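Local coordinates for protein geranyltranstransferase (Legionella pneumophila subsp. pneumophila, PDB 3LOM) that probably makes farnesyl diphosphate, and perhaps geranylgeranyl diphosphate, by magnesium-dependent condensation of isoprenoid diphosphates, at residues V12-E25 and L46-L60. Numbering follows the deposited sequence. Where two conformers were deposited one is given.
Sequences VIDKYTQRHELYLE and LFSGGKRIRPILVYL. With PO4 (phosphate ion), chain C.
Tyr16 and Tyr59 lie against each other where two helices cross steeply, the axes of their segments 9.6 Å apart and inclined at 110°. The ring planes are nearly parallel but slid so far apart that they barely overlap; what sits over the centre of the Tyr16 ring is CB of Tyr59, a CH-pi contact 3.5 Å from the centroid. With its CG anti to the carbonyl carbon (chi1 -76°), the Tyr59 ring runs on past the rim of Tyr16 toward His20, whose CB meets its edge. One turn back, Pro55 repeats the theme: its CG stands over the imidazole of His20, 3.7 Å from the ring centroid. A water ties these layers together, lying in the plane of that imidazole 2.9 Å from His20 ND1 and donating to Tyr59 OH.

Further along helix 12-25 the partner is the loop. Phe47 turns its ring edge to the backbone, CE2 lying 3.3 Å from Glu21 O, while CB of Leu24 packs against its CZ. Where the loop returns, Lys51, bent at chi2 and chi4, lays its CB against Thr17 OG1 and forms a salt bridge with Asp14, its NZ donating to OD1 at 3.1 Å nearly along the C-O axis.

Second-shell carboxylates fix the hydroxyls: Asp63 hydrogen-bonds Tyr16 OH, and Asp73 hydrogen-bonds Tyr59 OH and forms a salt bridge with Arg19 NE. Beyond Lys51, Arg52 occupies the N-cap position of the helix that starts at Ile53. Ile53 N gives a phosphate ion, probably from the crystallisation liquor, a bond of 3.0 Å to O3, while Arg54 NH2 binds O4. This Gly-Gly-Lys-Arg-x-Arg loop corresponds to the one that binds isopentenyl diphosphate in prenyltransferases of the all-alpha isoprenoid synthase fold, and the phosphate may mimic part of that diphosphate.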
loop_
_atom_site.group_PDB
_atom_site.type_symbol
_atom_site.label_atom_id
_atom_site.label_comp_id
_atom_site.label_asym_id
_atom_site.label_seq_id
_atom_site.Cartn_x
_atom_site.Cartn_y
_atom_site.Cartn_z
ATOM N N VAL A 12 26.110 19.336 3.608
ATOM C CA VAL A 12 24.998 19.254 2.652
ATOM C C VAL A 12 24.165 17.986 2.900
ATOM O O VAL A 12 22.932 18.032 2.883
ATOM C CB VAL A 12 25.508 19.371 1.174
ATOM C CG1 VAL A 12 24.569 18.700 0.175
ATOM C CG2 VAL A 12 25.715 20.832 0.795
ATOM N N ILE A 13 24.856 16.881 3.172
ATOM C CA ILE A 13 24.228 15.612 3.556
ATOM C C ILE A 13 23.511 15.735 4.910
ATOM O O ILE A 13 22.368 15.288 5.053
ATOM C CB ILE A 13 25.271 14.454 3.575
ATOM C CG1 ILE A 13 25.958 14.332 2.209
ATOM C CG2 ILE A 13 24.622 13.122 3.970
ATOM C CD1 ILE A 13 27.355 13.730 2.255
ATOM N N ASP A 14 24.180 16.363 5.881
ATOM C CA ASP A 14 23.617 16.612 7.216
ATOM C C ASP A 14 22.344 17.455 7.161
ATOM O O ASP A 14 21.381 17.180 7.877
ATOM C CB ASP A 14 24.646 17.303 8.119
ATOM C CG ASP A 14 25.892 16.457 8.361
ATOM O OD1 ASP A 14 25.769 15.223 8.524
ATOM O OD2 ASP A 14 27.000 17.036 8.403
ATOM N N LYS A 15 22.355 18.463 6.289
ATOM C CA LYS A 15 21.243 19.394 6.117
ATOM C C LYS A 15 20.048 18.736 5.442
ATOM O O LYS A 15 18.903 19.110 5.704
ATOM C CB LYS A 15 21.690 20.601 5.283
ATOM C CG LYS A 15 21.067 21.930 5.688
ATOM C CD LYS A 15 21.843 22.581 6.830
ATOM C CE LYS A 15 21.270 23.941 7.190
ATOM N NZ LYS A 15 22.071 24.589 8.262
ATOM N N TYR A 16 20.319 17.766 4.569
ATOM C CA TYR A 16 19.264 17.049 3.851
ATOM C C TYR A 16 18.442 16.105 4.740
ATOM O O TYR A 16 17.232 16.002 4.556
ATOM C CB TYR A 16 19.822 16.317 2.621
ATOM C CG TYR A 16 19.920 17.178 1.369
ATOM C CD1 TYR A 16 18.897 18.066 1.024
ATOM C CD2 TYR A 16 21.019 17.084 0.514
ATOM C CE1 TYR A 16 18.974 18.849 -0.130
ATOM C CE2 TYR A 16 21.105 17.864 -0.643
ATOM C CZ TYR A 16 20.081 18.742 -0.956
ATOM O OH TYR A 16 20.160 19.511 -2.096
ATOM N N THR A 17 19.091 15.437 5.697
ATOM C CA THR A 17 18.388 14.636 6.717
ATOM C C THR A 17 17.451 15.514 7.559
ATOM O O THR A 17 16.252 15.218 7.679
ATOM C CB THR A 17 19.375 13.897 7.665
ATOM O OG1 THR A 17 20.283 13.101 6.895
ATOM C CG2 THR A 17 18.628 12.995 8.657
ATOM N N GLN A 18 18.010 16.593 8.115
ATOM C CA GLN A 18 17.265 17.583 8.905
ATOM C C GLN A 18 16.039 18.112 8.168
ATOM O O GLN A 18 14.954 18.183 8.750
ATOM C CB GLN A 18 18.163 18.763 9.295
ATOM C CG GLN A 18 19.182 18.473 10.391
ATOM C CD GLN A 18 20.093 19.666 10.670
ATOM O OE1 GLN A 18 21.317 19.555 10.589
ATOM N NE2 GLN A 18 19.495 20.815 10.989
ATOM N N ARG A 19 16.221 18.463 6.891
ATOM C CA ARG A 19 15.131 18.934 6.032
ATOM C C ARG A 19 14.060 17.855 5.852
ATOM O O ARG A 19 12.854 18.141 5.926
ATOM C CB ARG A 19 15.671 19.404 4.670
ATOM C CG ARG A 19 14.585 19.653 3.628
ATOM C CD ARG A 19 15.068 20.370 2.375
ATOM N NE ARG A 19 13.907 20.803 1.593
ATOM C CZ ARG A 19 13.843 21.916 0.866
ATOM N NH1 ARG A 19 14.881 22.741 0.800
ATOM N NH2 ARG A 19 12.729 22.209 0.205
ATOM N N HIS A 20 14.517 16.618 5.648
ATOM C CA HIS A 20 13.631 15.477 5.436
ATOM C C HIS A 20 12.804 15.145 6.685
ATOM O O HIS A 20 11.588 14.925 6.590
ATOM C CB HIS A 20 14.427 14.255 4.939
ATOM C CG HIS A 20 13.719 12.950 5.132
ATOM N ND1 HIS A 20 12.556 12.625 4.462
ATOM C CD2 HIS A 20 14.002 11.891 5.930
ATOM C CE1 HIS A 20 12.156 11.422 4.838
ATOM N NE2 HIS A 20 13.017 10.956 5.726
ATOM N N GLU A 21 13.462 15.125 7.842
ATOM C CA GLU A 21 12.785 14.862 9.120
ATOM C C GLU A 21 11.753 15.941 9.463
ATOM O O GLU A 21 10.659 15.637 9.950
ATOM C CB GLU A 21 13.807 14.728 10.244
ATOM C CG GLU A 21 14.676 13.482 10.139
ATOM C CD GLU A 21 15.754 13.416 11.204
ATOM O OE1 GLU A 21 15.889 14.377 11.989
ATOM O OE2 GLU A 21 16.468 12.392 11.261
ATOM N N LEU A 22 12.106 17.192 9.168
ATOM C CA LEU A 22 11.252 18.346 9.422
ATOM C C LEU A 22 10.034 18.306 8.504
ATOM O O LEU A 22 8.923 18.660 8.920
ATOM C CB LEU A 22 12.050 19.634 9.193
ATOM C CG LEU A 22 12.154 20.758 10.237
ATOM C CD1 LEU A 22 12.169 20.257 11.686
ATOM C CD2 LEU A 22 13.396 21.608 9.949
ATOM N N TYR A 23 10.244 17.857 7.265
ATOM C CA TYR A 23 9.149 17.732 6.306
ATOM C C TYR A 23 8.198 16.594 6.673
ATOM O O TYR A 23 6.999 16.703 6.440
ATOM C CB TYR A 23 9.656 17.579 4.863
ATOM C CG TYR A 23 8.538 17.634 3.842
ATOM C CD1 TYR A 23 7.998 16.465 3.296
ATOM C CD2 TYR A 23 7.994 18.854 3.447
ATOM C CE1 TYR A 23 6.946 16.520 2.375
ATOM C CE2 TYR A 23 6.955 18.916 2.534
ATOM C CZ TYR A 23 6.439 17.743 2.000
ATOM O OH TYR A 23 5.409 17.804 1.096
ATOM N N LEU A 24 8.730 15.515 7.250
ATOM C CA LEU A 24 7.894 14.389 7.692
ATOM C C LEU A 24 6.986 14.743 8.868
ATOM O O LEU A 24 5.810 14.374 8.862
ATOM C CB LEU A 24 8.736 13.152 8.035
ATOM C CG LEU A 24 8.856 12.051 6.979
ATOM C CD1 LEU A 24 9.708 10.897 7.509
ATOM C CD2 LEU A 24 7.476 11.556 6.538
ATOM N N GLU A 25 7.542 15.450 9.858
ATOM C CA GLU A 25 6.785 15.944 11.018
ATOM C C GLU A 25 5.593 16.783 10.621
ATOM O O GLU A 25 4.468 16.518 11.063
ATOM C CB GLU A 25 7.670 16.777 11.947
ATOM C CG GLU A 25 8.173 16.040 13.168
ATOM C CD GLU A 25 7.055 15.450 14.005
ATOM O OE1 GLU A 25 6.408 16.179 14.783
ATOM O OE2 GLU A 25 6.840 14.234 13.896
ATOM N N LEU A 46 9.022 6.166 12.388
ATOM C CA LEU A 46 9.602 7.065 11.381
ATOM C C LEU A 46 10.807 7.909 11.792
ATOM O O LEU A 46 11.512 8.426 10.925
ATOM C CB LEU A 46 8.532 8.000 10.813
ATOM C CG LEU A 46 7.769 7.542 9.568
ATOM C CD1 LEU A 46 6.887 8.670 9.088
ATOM C CD2 LEU A 46 8.722 7.099 8.456
ATOM N N PHE A 47 11.040 8.081 13.090
ATOM C CA PHE A 47 12.105 8.983 13.519
ATOM C C PHE A 47 13.145 8.292 14.369
ATOM O O PHE A 47 12.836 7.735 15.423
ATOM C CB PHE A 47 11.541 10.214 14.224
ATOM C CG PHE A 47 10.690 11.073 13.339
ATOM C CD1 PHE A 47 9.306 10.956 13.361
ATOM C CD2 PHE A 47 11.274 11.989 12.468
ATOM C CE1 PHE A 47 8.509 11.749 12.530
ATOM C CE2 PHE A 47 10.485 12.791 11.633
ATOM C CZ PHE A 47 9.102 12.668 11.667
ATOM N N SER A 48 14.383 8.327 13.879
ATOM C CA SER A 48 15.513 7.714 14.560
ATOM C C SER A 48 16.763 8.566 14.389
ATOM O O SER A 48 16.759 9.555 13.644
ATOM C CB SER A 48 15.766 6.301 14.021
ATOM O OG SER A 48 14.641 5.463 14.233
ATOM N N GLY A 49 17.825 8.174 15.094
ATOM C CA GLY A 49 19.148 8.768 14.924
ATOM C C GLY A 49 19.828 8.253 13.666
ATOM O O GLY A 49 19.364 7.290 13.041
ATOM N N GLY A 50 20.931 8.900 13.294
ATOM C CA GLY A 50 21.631 8.592 12.046
ATOM C C GLY A 50 20.885 9.109 10.825
ATOM O O GLY A 50 19.878 9.815 10.949
ATOM N N LYS A 51 21.375 8.753 9.641
ATOM C CA LYS A 51 20.750 9.202 8.392
ATOM C C LYS A 51 20.088 8.083 7.575
ATOM O O LYS A 51 20.482 6.915 7.650
ATOM C CB LYS A 51 21.711 10.044 7.522
ATOM C CG LYS A 51 23.184 10.091 7.958
ATOM C CD LYS A 51 23.471 11.305 8.854
ATOM C CE LYS A 51 24.962 11.603 8.955
ATOM N NZ LYS A 51 25.483 12.287 7.733
ATOM N N ARG A 52 19.062 8.471 6.822
ATOM C CA ARG A 52 18.315 7.561 5.956
ATOM C C ARG A 52 18.762 7.774 4.504
ATOM O O ARG A 52 18.529 8.842 3.927
ATOM C CB ARG A 52 16.805 7.813 6.076
ATOM C CG ARG A 52 16.330 8.468 7.382
ATOM C CD ARG A 52 15.846 7.453 8.415
ATOM N NE ARG A 52 16.875 7.104 9.391
ATOM C CZ ARG A 52 17.530 5.949 9.403
ATOM N NH1 ARG A 52 17.262 5.023 8.490
ATOM N NH2 ARG A 52 18.449 5.719 10.331
ATOM N N ILE A 53 19.399 6.756 3.922
ATOM C CA ILE A 53 20.048 6.865 2.601
ATOM C C ILE A 53 19.150 7.205 1.393
ATOM O O ILE A 53 19.538 8.021 0.552
ATOM C CB ILE A 53 21.019 5.653 2.320
ATOM C CG1 ILE A 53 21.950 5.934 1.135
ATOM C CG2 ILE A 53 20.261 4.331 2.152
ATOM C CD1 ILE A 53 22.897 7.100 1.355
ATOM N N ARG A 54 17.952 6.625 1.328
ATOM C CA ARG A 54 17.043 6.858 0.194
ATOM C C ARG A 54 16.590 8.321 -0.037
ATOM O O ARG A 54 16.653 8.782 -1.182
ATOM C CB ARG A 54 15.857 5.877 0.197
ATOM C CG ARG A 54 16.250 4.449 -0.144
ATOM C CD ARG A 54 15.361 3.434 0.556
ATOM N NE ARG A 54 15.882 2.071 0.446
ATOM C CZ ARG A 54 16.775 1.528 1.272
ATOM N NH1 ARG A 54 17.183 0.276 1.081
ATOM N NH2 ARG A 54 17.268 2.227 2.287
ATOM N N PRO A 55 16.144 9.054 1.022
ATOM C CA PRO A 55 15.836 10.476 0.806
ATOM C C PRO A 55 17.006 11.327 0.329
ATOM O O PRO A 55 16.811 12.201 -0.505
ATOM C CB PRO A 55 15.409 10.955 2.195
ATOM C CG PRO A 55 14.837 9.798 2.802
ATOM C CD PRO A 55 15.671 8.631 2.353
ATOM N N ILE A 56 18.197 11.067 0.862
ATOM C CA ILE A 56 19.411 11.774 0.467
ATOM C C ILE A 56 19.717 11.577 -1.022
ATOM O O ILE A 56 20.006 12.546 -1.732
ATOM C CB ILE A 56 20.629 11.342 1.325
ATOM C CG1 ILE A 56 20.346 11.576 2.814
ATOM C CG2 ILE A 56 21.889 12.101 0.897
ATOM C CD1 ILE A 56 21.296 10.842 3.761
ATOM N N LEU A 57 19.623 10.329 -1.484
ATOM C CA LEU A 57 19.841 9.992 -2.895
ATOM C C LEU A 57 18.855 10.710 -3.796
ATOM O O LEU A 57 19.242 11.212 -4.843
ATOM C CB LEU A 57 19.760 8.479 -3.126
ATOM C CG LEU A 57 20.858 7.621 -2.499
ATOM C CD1 LEU A 57 20.437 6.157 -2.480
ATOM C CD2 LEU A 57 22.199 7.810 -3.204
ATOM N N VAL A 58 17.593 10.768 -3.371
ATOM C CA VAL A 58 16.571 11.596 -4.022
ATOM C C VAL A 58 16.972 13.075 -4.122
ATOM O O VAL A 58 16.825 13.689 -5.182
ATOM C CB VAL A 58 15.207 11.448 -3.303
ATOM C CG1 VAL A 58 14.208 12.520 -3.731
ATOM C CG2 VAL A 58 14.647 10.091 -3.579
ATOM N N TYR A 59 17.493 13.629 -3.027
ATOM C CA TYR A 59 17.907 15.034 -2.996
ATOM C C TYR A 59 19.101 15.297 -3.897
ATOM O O TYR A 59 19.102 16.262 -4.652
ATOM C CB TYR A 59 18.219 15.492 -1.566
ATOM C CG TYR A 59 16.985 15.746 -0.723
ATOM C CD1 TYR A 59 15.980 16.608 -1.167
ATOM C CD2 TYR A 59 16.831 15.144 0.526
ATOM C CE1 TYR A 59 14.848 16.849 -0.399
ATOM C CE2 TYR A 59 15.700 15.380 1.302
ATOM C CZ TYR A 59 14.716 16.234 0.832
ATOM O OH TYR A 59 13.596 16.475 1.593
ATOM N N LEU A 60 20.097 14.418 -3.828
ATOM C CA LEU A 60 21.336 14.575 -4.585
ATOM C C LEU A 60 21.180 14.323 -6.086
ATOM O O LEU A 60 21.781 15.032 -6.899
ATOM C CB LEU A 60 22.434 13.693 -3.996
ATOM C CG LEU A 60 22.938 14.135 -2.623
ATOM C CD1 LEU A 60 24.103 13.276 -2.172
ATOM C CD2 LEU A 60 23.338 15.600 -2.654
HETATM P P PO4 C . 18.923 2.747 5.830
HETATM O O1 PO4 C . 20.285 2.427 6.394
HETATM O O2 PO4 C . 17.877 2.572 6.910
HETATM O O3 PO4 C . 18.901 4.172 5.330
HETATM O O4 PO4 C . 18.644 1.800 4.686
HETATM O O HOH W 1 11.894 14.717 2.588
#